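PDB 3PXV: nitroreductase from Desulfitobacterium hafniense, which binds FMN and, as a member of the nitroreductase family, probably catalyses flavin-dependent oxidation-reduction reactions. Local coordinates for residues G128-F141 / F156-H170. Sequence-based numbering, arbitrary orientation.
With FMN (flavin mononucleotide), chain F.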
loop_
_atom_site.group_PDB
_atom_site.type_symbol
_atom_site.label_atom_id
_atom_site.label_comp_id
_atom_site.label_asym_id
_atom_site.label_seq_id
_atom_site.Cartn_x
_atom_site.Cartn_y
_atom_site.Cartn_z
ATOM N N GLY B 128 17.850 -4.229 -7.286
ATOM C CA GLY B 128 18.201 -4.008 -8.687
ATOM C C GLY B 128 17.234 -4.678 -9.654
ATOM O O GLY B 128 17.540 -4.791 -10.847
ATOM N N ILE B 129 16.071 -5.113 -9.143
ATOM C CA ILE B 129 15.039 -5.742 -9.977
ATOM C C ILE B 129 13.968 -4.710 -10.382
ATOM O O ILE B 129 13.254 -4.166 -9.533
ATOM C CB ILE B 129 14.348 -6.911 -9.255
ATOM C CG1 ILE B 129 15.362 -7.994 -8.865
ATOM C CG2 ILE B 129 13.242 -7.497 -10.116
ATOM C CD1 ILE B 129 16.242 -8.475 -10.022
ATOM N N ALA B 130 13.849 -4.478 -11.684
ATOM C CA ALA B 130 12.866 -3.566 -12.225
ATOM C C ALA B 130 11.480 -4.142 -12.000
ATOM O O ALA B 130 11.286 -5.360 -11.990
ATOM C CB ALA B 130 13.119 -3.335 -13.721
ATOM N N ASN B 131 10.502 -3.261 -11.840
ATOM C CA ASN B 131 9.146 -3.684 -11.542
ATOM C C ASN B 131 8.081 -2.671 -11.963
ATOM O O ASN B 131 8.383 -1.523 -12.307
ATOM C CB ASN B 131 9.022 -3.908 -10.038
ATOM C CG ASN B 131 9.352 -2.666 -9.234
ATOM O OD1 ASN B 131 8.468 -1.845 -8.973
ATOM N ND2 ASN B 131 10.646 -2.484 -8.879
ATOM N N ILE B 132 6.829 -3.118 -11.928
ATOM C CA ILE B 132 5.694 -2.263 -12.175
ATOM C C ILE B 132 4.432 -2.919 -11.608
ATOM O O ILE B 132 4.239 -4.131 -11.791
ATOM C CB ILE B 132 5.471 -1.981 -13.684
ATOM C CG1 ILE B 132 4.405 -0.907 -13.852
ATOM C CG2 ILE B 132 5.017 -3.263 -14.461
ATOM C CD1 ILE B 132 4.129 -0.522 -15.306
HETATM N N MSE B 133 3.591 -2.120 -10.924
HETATM C CA MSE B 133 2.272 -2.569 -10.457
HETATM C C MSE B 133 1.393 -2.715 -11.699
HETATM O O MSE B 133 1.360 -1.840 -12.567
HETATM C CB MSE B 133 1.629 -1.568 -9.486
HETATM C CG MSE B 133 1.645 -1.971 -7.994
HETATM SE SE MSE B 133 3.349 -1.887 -7.186
HETATM C CE MSE B 133 3.137 -0.236 -6.294
ATOM N N CYS B 134 0.677 -3.817 -11.815
ATOM C CA CYS B 134 -0.104 -4.002 -13.007
ATOM C C CYS B 134 -1.455 -4.497 -12.629
ATOM O O CYS B 134 -1.617 -5.636 -12.269
ATOM C CB CYS B 134 0.599 -4.967 -13.929
ATOM S SG CYS B 134 -0.250 -5.289 -15.416
ATOM N N GLY B 135 -2.433 -3.614 -12.708
ATOM C CA GLY B 135 -3.812 -3.963 -12.414
ATOM C C GLY B 135 -4.444 -4.677 -13.591
ATOM O O GLY B 135 -5.502 -5.317 -13.434
ATOM N N TYR B 136 -3.796 -4.562 -14.761
ATOM C CA TYR B 136 -4.304 -5.165 -15.993
ATOM C C TYR B 136 -4.252 -6.692 -15.994
ATOM O O TYR B 136 -5.008 -7.328 -16.721
ATOM C CB TYR B 136 -3.653 -4.575 -17.265
ATOM C CG TYR B 136 -4.249 -3.266 -17.772
ATOM C CD1 TYR B 136 -5.612 -2.989 -17.679
ATOM C CD2 TYR B 136 -3.457 -2.352 -18.450
ATOM C CE1 TYR B 136 -6.141 -1.809 -18.181
ATOM C CE2 TYR B 136 -3.975 -1.184 -18.968
ATOM C CZ TYR B 136 -5.316 -0.915 -18.843
ATOM O OH TYR B 136 -5.803 0.260 -19.366
ATOM N N THR B 137 -3.393 -7.284 -15.169
ATOM C CA THR B 137 -3.387 -8.744 -15.039
ATOM C C THR B 137 -4.810 -9.172 -14.683
ATOM O O THR B 137 -5.228 -10.275 -15.027
ATOM C CB THR B 137 -2.466 -9.233 -13.892
ATOM O OG1 THR B 137 -1.181 -8.632 -14.016
ATOM C CG2 THR B 137 -2.347 -10.760 -13.891
ATOM N N GLY B 138 -5.530 -8.290 -13.975
ATOM C CA GLY B 138 -6.906 -8.535 -13.567
ATOM C C GLY B 138 -7.900 -8.797 -14.687
ATOM O O GLY B 138 -8.958 -9.365 -14.459
ATOM N N LEU B 139 -7.563 -8.359 -15.892
ATOM C CA LEU B 139 -8.422 -8.537 -17.052
ATOM C C LEU B 139 -8.534 -10.015 -17.472
ATOM O O LEU B 139 -9.479 -10.404 -18.146
ATOM C CB LEU B 139 -7.927 -7.674 -18.217
ATOM C CG LEU B 139 -8.025 -6.162 -18.063
ATOM C CD1 LEU B 139 -7.319 -5.422 -19.237
ATOM C CD2 LEU B 139 -9.480 -5.742 -17.956
ATOM N N ALA B 140 -7.594 -10.848 -17.030
ATOM C CA ALA B 140 -7.638 -12.278 -17.326
ATOM C C ALA B 140 -8.861 -12.957 -16.688
ATOM O O ALA B 140 -9.300 -13.997 -17.154
ATOM C CB ALA B 140 -6.366 -12.937 -16.855
ATOM N N PHE B 141 -9.410 -12.351 -15.644
ATOM C CA PHE B 141 -10.531 -12.913 -14.898
ATOM C C PHE B 141 -11.845 -12.222 -15.177
ATOM O O PHE B 141 -12.894 -12.711 -14.786
ATOM C CB PHE B 141 -10.280 -12.711 -13.404
ATOM C CG PHE B 141 -8.988 -13.302 -12.911
ATOM C CD1 PHE B 141 -7.815 -12.602 -13.007
ATOM C CD2 PHE B 141 -8.964 -14.556 -12.327
ATOM C CE1 PHE B 141 -6.648 -13.132 -12.558
ATOM C CE2 PHE B 141 -7.794 -15.085 -11.885
ATOM C CZ PHE B 141 -6.633 -14.369 -12.007
ATOM N N PHE B 156 -5.004 -19.827 -6.364
ATOM C CA PHE B 156 -5.745 -18.921 -5.491
ATOM C C PHE B 156 -6.515 -19.715 -4.439
ATOM O O PHE B 156 -7.004 -20.801 -4.732
ATOM C CB PHE B 156 -6.817 -18.183 -6.310
ATOM C CG PHE B 156 -6.346 -16.965 -7.036
ATOM C CD1 PHE B 156 -5.007 -16.767 -7.368
ATOM C CD2 PHE B 156 -7.285 -16.052 -7.488
ATOM C CE1 PHE B 156 -4.610 -15.636 -8.064
ATOM C CE2 PHE B 156 -6.905 -14.935 -8.201
ATOM C CZ PHE B 156 -5.564 -14.724 -8.499
ATOM N N PRO B 157 -6.655 -19.172 -3.218
ATOM C CA PRO B 157 -7.556 -19.847 -2.278
ATOM C C PRO B 157 -9.003 -19.661 -2.746
ATOM O O PRO B 157 -9.325 -18.641 -3.384
ATOM C CB PRO B 157 -7.337 -19.100 -0.951
ATOM C CG PRO B 157 -6.101 -18.281 -1.128
ATOM C CD PRO B 157 -5.879 -18.086 -2.588
ATOM N N GLU B 158 -9.871 -20.609 -2.403
ATOM C CA GLU B 158 -11.274 -20.550 -2.803
ATOM C C GLU B 158 -11.906 -19.246 -2.347
ATOM O O GLU B 158 -11.745 -18.842 -1.202
ATOM C CB GLU B 158 -12.070 -21.718 -2.209
ATOM C CG GLU B 158 -13.395 -22.001 -2.959
ATOM C CD GLU B 158 -14.271 -23.050 -2.268
ATOM O OE1 GLU B 158 -14.379 -23.003 -1.013
ATOM O OE2 GLU B 158 -14.867 -23.898 -2.985
ATOM N N GLY B 159 -12.625 -18.584 -3.246
ATOM C CA GLY B 159 -13.276 -17.327 -2.889
ATOM C C GLY B 159 -12.459 -16.069 -3.132
ATOM O O GLY B 159 -13.024 -14.996 -3.235
ATOM N N TYR B 160 -11.141 -16.205 -3.241
ATOM C CA TYR B 160 -10.255 -15.066 -3.478
ATOM C C TYR B 160 -10.365 -14.582 -4.898
ATOM O O TYR B 160 -10.519 -15.375 -5.818
ATOM C CB TYR B 160 -8.801 -15.440 -3.185
ATOM C CG TYR B 160 -8.409 -15.284 -1.756
ATOM C CD1 TYR B 160 -9.190 -15.811 -0.733
ATOM C CD2 TYR B 160 -7.216 -14.647 -1.413
ATOM C CE1 TYR B 160 -8.829 -15.645 0.609
ATOM C CE2 TYR B 160 -6.849 -14.476 -0.067
ATOM C CZ TYR B 160 -7.656 -14.982 0.921
ATOM O OH TYR B 160 -7.305 -14.833 2.213
ATOM N N ALA B 161 -10.263 -13.274 -5.059
ATOM C CA ALA B 161 -10.301 -12.630 -6.346
ATOM C C ALA B 161 -8.989 -11.874 -6.562
ATOM O O ALA B 161 -8.238 -11.641 -5.627
ATOM C CB ALA B 161 -11.487 -11.674 -6.412
ATOM N N PHE B 162 -8.715 -11.464 -7.789
ATOM C CA PHE B 162 -7.499 -10.703 -8.061
ATOM C C PHE B 162 -7.490 -9.360 -7.343
ATOM O O PHE B 162 -8.499 -8.651 -7.317
ATOM C CB PHE B 162 -7.357 -10.476 -9.557
ATOM C CG PHE B 162 -6.222 -9.580 -9.933
ATOM C CD1 PHE B 162 -4.984 -10.107 -10.225
ATOM C CD2 PHE B 162 -6.414 -8.208 -10.032
ATOM C CE1 PHE B 162 -3.960 -9.284 -10.587
ATOM C CE2 PHE B 162 -5.398 -7.385 -10.397
ATOM C CZ PHE B 162 -4.166 -7.920 -10.681
ATOM N N GLY B 163 -6.333 -9.015 -6.785
ATOM C CA GLY B 163 -6.156 -7.768 -6.043
ATOM C C GLY B 163 -5.263 -6.831 -6.815
ATOM O O GLY B 163 -5.669 -5.725 -7.164
ATOM N N CYS B 164 -4.043 -7.274 -7.073
ATOM C CA CYS B 164 -3.115 -6.505 -7.880
ATOM C C CYS B 164 -1.953 -7.414 -8.225
ATOM O O CYS B 164 -1.941 -8.581 -7.842
ATOM C CB CYS B 164 -2.651 -5.250 -7.152
ATOM S SG CYS B 164 -1.892 -4.032 -8.231
ATOM N N SER B 165 -1.001 -6.915 -8.989
ATOM C CA SER B 165 0.153 -7.733 -9.340
ATOM C C SER B 165 1.323 -6.842 -9.499
ATOM O O SER B 165 1.149 -5.674 -9.708
ATOM C CB SER B 165 -0.091 -8.472 -10.661
ATOM O OG SER B 165 -0.182 -7.566 -11.755
ATOM N N VAL B 166 2.519 -7.386 -9.384
ATOM C CA VAL B 166 3.732 -6.610 -9.603
ATOM C C VAL B 166 4.578 -7.387 -10.565
ATOM O O VAL B 166 4.949 -8.499 -10.257
ATOM C CB VAL B 166 4.559 -6.397 -8.339
ATOM C CG1 VAL B 166 5.750 -5.499 -8.687
ATOM C CG2 VAL B 166 3.698 -5.783 -7.221
ATOM N N LEU B 167 4.903 -6.799 -11.714
ATOM C CA LEU B 167 5.725 -7.478 -12.712
ATOM C C LEU B 167 7.185 -7.268 -12.324
ATOM O O LEU B 167 7.524 -6.202 -11.788
ATOM C CB LEU B 167 5.457 -6.954 -14.119
ATOM C CG LEU B 167 3.991 -6.816 -14.538
ATOM C CD1 LEU B 167 3.917 -6.117 -15.885
ATOM C CD2 LEU B 167 3.293 -8.200 -14.569
ATOM N N LEU B 168 8.033 -8.264 -12.604
ATOM C CA LEU B 168 9.420 -8.213 -12.213
ATOM C C LEU B 168 10.365 -8.674 -13.313
ATOM O O LEU B 168 10.064 -9.600 -14.056
ATOM C CB LEU B 168 9.642 -9.099 -10.991
ATOM C CG LEU B 168 8.792 -8.886 -9.722
ATOM C CD1 LEU B 168 9.095 -9.963 -8.720
ATOM C CD2 LEU B 168 8.969 -7.497 -9.103
ATOM N N GLY B 169 11.524 -8.027 -13.395
ATOM C CA GLY B 169 12.560 -8.415 -14.345
ATOM C C GLY B 169 13.686 -7.410 -14.360
ATOM O O GLY B 169 13.877 -6.686 -13.398
ATOM N N HIS B 170 14.454 -7.407 -15.439
ATOM C CA HIS B 170 15.518 -6.433 -15.647
ATOM C C HIS B 170 15.057 -5.457 -16.719
ATOM O O HIS B 170 14.481 -5.876 -17.728
ATOM C CB HIS B 170 16.817 -7.115 -16.058
ATOM C CG HIS B 170 17.442 -7.893 -14.952
ATOM N ND1 HIS B 170 18.166 -7.288 -13.942
ATOM C CD2 HIS B 170 17.435 -9.218 -14.675
ATOM C CE1 HIS B 170 18.580 -8.214 -13.094
ATOM N NE2 HIS B 170 18.147 -9.393 -13.513
HETATM N N1 FMN F . 0.944 0.906 -15.247
HETATM C C2 FMN F . 0.718 0.159 -16.387
HETATM O O2 FMN F . 1.373 0.323 -17.414
HETATM N N3 FMN F . -0.263 -0.792 -16.382
HETATM C C4 FMN F . -1.038 -1.022 -15.271
HETATM O O4 FMN F . -1.901 -1.884 -15.342
HETATM C C4A FMN F . -0.809 -0.269 -14.119
HETATM N N5 FMN F . -1.546 -0.461 -12.985
HETATM C C5A FMN F . -1.143 0.093 -11.795
HETATM C C6 FMN F . -1.749 -0.323 -10.606
HETATM C C7 FMN F . -1.362 0.212 -9.385
HETATM C C7M FMN F . -2.030 -0.265 -8.152
HETATM C C8 FMN F . -0.368 1.178 -9.355
HETATM C C8M FMN F . 0.088 1.790 -8.080
HETATM C C9 FMN F . 0.245 1.597 -10.540
HETATM C C9A FMN F . -0.143 1.051 -11.779
HETATM N N10 FMN F . 0.432 1.445 -12.976
HETATM C C10 FMN F . 0.193 0.701 -14.113
HETATM C "C1'" FMN F . 1.710 2.229 -12.923
HETATM C "C2'" FMN F . 1.395 3.710 -12.802
HETATM O "O2'" FMN F . 1.033 4.190 -14.082
HETATM C "C3'" FMN F . 2.609 4.440 -12.235
HETATM O "O3'" FMN F . 2.916 3.978 -10.937
HETATM C "C4'" FMN F . 2.337 5.932 -12.162
HETATM O "O4'" FMN F . 2.159 6.367 -13.476
HETATM C "C5'" FMN F . 3.477 6.708 -11.502
HETATM O "O5'" FMN F . 4.687 6.478 -12.199
HETATM P P FMN F . 5.931 5.758 -11.485
HETATM O O1P FMN F . 6.957 5.515 -12.544
HETATM O O2P FMN F . 5.548 4.408 -10.850
HETATM O O3P FMN F . 6.414 6.749 -10.479
#
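F156 meets F141 with its plane turned only 17° from that of its partner, but the two rings are slid so far apart that they barely overlap and touch through their CZ atoms. F162 lies under the 3-10 segment 136-138: G138 CA sits 3.7 Å from the centroid of its ring in a CH-pi contact, T137 CB meets F162 CE1, and C134 O lies at the ring edge, in plane. With CG anti to the backbone N (chi1 174°), the ring reaches across to that segment, where G138 suits its place because a CB would crowd F162 CD2 and run into G135 O. Replacing F162 by an alanine is likely to open a gap beneath G138 and T137, where the ring now packs. C164 SG is 3.8 Å from FMN C7M and also packs on M133 CG. S165, small and polar, points OG at C134 O, at a modelled distance too short to trust in detail; its backbone O accepts C134 N just past the strand end. The antiparallel ladder starts at V166, whose CG2 touches the selenium of M133. V166, L167 and L168 are apolar because both faces of the sheet are buried here: L167 CD1 presses tightly on I132 CG2 at 3.4 Å, and L168 CD2 packs on N131 CB. G169 pairs with A130, although the bond from A130 N is weak. Strand 130-133 and the turn after it line the FMN pocket: I132 CD1 reaches FMN N1, and the backbone N-H groups of G135 and Y136 donate weakly to FMN O4. This strand is one of two edge strands of the four-stranded antiparallel sheet, with 161-169 between it and 95-101; helix 106-126 packs on the face of N131 and M133, and helices 56-72 and 147-154 flank F141.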